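Local coordinates for Lmo2125 protein (Listeria monocytogenes serovar 1/2a, PDB 5TU0), which binds maltose and probably hands it, as an extracellular solute-binding lipoprotein, to a membrane sugar transporter, at residues A[114-119]-A[235-240]. The protein carries 2 engineered substitutions. Sequence-based numbering, arbitrary orientation. Where two conformers were deposited one is given.
Sequences ETLVLY and AILGGP
Tyr119 CG sits beside the backbone N (chi1 -74°) and chi2 of -82° turns the ring, whose CD2-CE2 edge passes Gly238, where no side chain stands in its way. Tyr119 OH donates to Gly239 O at 2.8 Å; that oxygen lies at the ring edge, in plane, while the hydroxyl sits above the carbonyl plane, 39° out of it. Val117 CG2 rests 3.9 Å above one ring face, offset toward the rim, and Tyr246 meets the ring edge-to-face. Behind these side chains runs an antiparallel pairing of strands 105-121 and 235-238, part of the mixed sheet of a periplasmic-binding-protein fold: Val117 with Gly238 and Tyr119 with Ile236 are hydrogen-bonded pairs, each closed by two N-H...O bonds, and Leu118 with Leu237 is the non-hydrogen-bonded pair between them. Leu116 crosses Leu237 at about a right angle in one of the latter's two conformers, and Phe165 of helix 163-172 touches both. Past Val117 and Gly238, Pro240 sets CD 3.2 Å from Thr115 O, a buried oxygen with no hydrogen-bond partner, and CG 4.0 Å from Glu114 CB. Glu114 belongs to the maltose pocket, touching both bound glucose units, and its side chain meets Trp241 of the same pocket.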
# COMPACT_ATOMS: atom_id res chain seq x y z
N GLU A 114 1.27 -5.43 -1.61
CA GLU A 114 0.01 -5.30 -0.90
C GLU A 114 -0.81 -4.17 -1.47
O GLU A 114 -0.28 -3.27 -2.09
CB GLU A 114 0.21 -5.13 0.61
CG GLU A 114 1.04 -3.94 1.04
CD GLU A 114 0.94 -3.68 2.54
OE1 GLU A 114 0.45 -4.57 3.30
OE2 GLU A 114 1.33 -2.56 2.96
N THR A 115 -2.12 -4.26 -1.29
CA THR A 115 -3.00 -3.22 -1.73
C THR A 115 -4.30 -3.42 -0.98
O THR A 115 -4.48 -4.42 -0.27
CB THR A 115 -3.23 -3.24 -3.26
OG1 THR A 115 -3.97 -2.07 -3.66
CG2 THR A 115 -4.00 -4.47 -3.71
N LEU A 116 -5.19 -2.46 -1.14
CA LEU A 116 -6.50 -2.51 -0.52
C LEU A 116 -7.37 -3.62 -1.12
O LEU A 116 -7.28 -3.94 -2.30
CB LEU A 116 -7.21 -1.17 -0.65
CG LEU A 116 -6.61 0.02 0.10
CD1 LEU A 116 -7.50 1.24 -0.10
CD2 LEU A 116 -6.46 -0.27 1.58
N VAL A 117 -8.24 -4.16 -0.27
CA VAL A 117 -9.12 -5.25 -0.64
C VAL A 117 -10.48 -5.01 0.00
O VAL A 117 -10.66 -4.05 0.76
CB VAL A 117 -8.55 -6.63 -0.18
CG1 VAL A 117 -7.21 -6.92 -0.87
CG2 VAL A 117 -8.37 -6.69 1.33
N LEU A 118 -11.44 -5.87 -0.31
CA LEU A 118 -12.77 -5.79 0.32
C LEU A 118 -12.91 -6.92 1.34
O LEU A 118 -12.85 -8.12 0.98
CB LEU A 118 -13.88 -5.95 -0.72
CG LEU A 118 -15.30 -5.82 -0.15
CD1 LEU A 118 -15.64 -4.35 0.07
CD2 LEU A 118 -16.34 -6.49 -1.04
N TYR A 119 -13.06 -6.56 2.61
CA TYR A 119 -13.34 -7.54 3.66
C TYR A 119 -14.84 -7.60 3.79
O TYR A 119 -15.50 -6.57 3.67
CB TYR A 119 -12.80 -7.10 5.02
CG TYR A 119 -11.31 -7.20 5.16
CD1 TYR A 119 -10.72 -8.41 5.47
CD2 TYR A 119 -10.50 -6.07 5.03
CE1 TYR A 119 -9.35 -8.51 5.62
CE2 TYR A 119 -9.14 -6.16 5.19
CZ TYR A 119 -8.56 -7.38 5.48
OH TYR A 119 -7.21 -7.49 5.62
N ALA A 235 -19.56 -5.18 4.75
CA ALA A 235 -18.39 -5.12 3.89
C ALA A 235 -17.68 -3.78 4.02
O ALA A 235 -18.33 -2.72 4.12
CB ALA A 235 -18.80 -5.36 2.43
N ILE A 236 -16.35 -3.82 4.01
CA ILE A 236 -15.58 -2.61 4.13
C ILE A 236 -14.32 -2.69 3.30
O ILE A 236 -13.82 -3.79 3.00
CB ILE A 236 -15.12 -2.31 5.60
CG1 ILE A 236 -14.16 -3.40 6.12
CG2 ILE A 236 -16.30 -2.22 6.53
CD1 ILE A 236 -13.56 -3.07 7.48
N LEU A 237 -13.80 -1.53 2.94
CA LEU A 237 -12.53 -1.42 2.23
C LEU A 237 -11.46 -1.47 3.32
O LEU A 237 -11.63 -0.84 4.35
CB LEU A 237 -12.49 -0.10 1.48
CG LEU A 237 -11.34 0.20 0.54
CD1 LEU A 237 -11.22 -0.86 -0.53
CD2 LEU A 237 -11.57 1.57 -0.07
N GLY A 238 -10.37 -2.23 3.12
CA GLY A 238 -9.32 -2.30 4.12
C GLY A 238 -8.02 -2.84 3.58
O GLY A 238 -7.98 -3.35 2.47
N GLY A 239 -6.95 -2.73 4.36
CA GLY A 239 -5.65 -3.24 3.94
C GLY A 239 -5.39 -4.60 4.54
O GLY A 239 -6.04 -4.97 5.51
N PRO A 240 -4.44 -5.37 3.99
CA PRO A 240 -4.10 -6.70 4.53
C PRO A 240 -3.70 -6.66 6.01
O PRO A 240 -3.92 -7.63 6.75
CB PRO A 240 -2.90 -7.13 3.68
CG PRO A 240 -3.12 -6.44 2.39
CD PRO A 240 -3.70 -5.11 2.74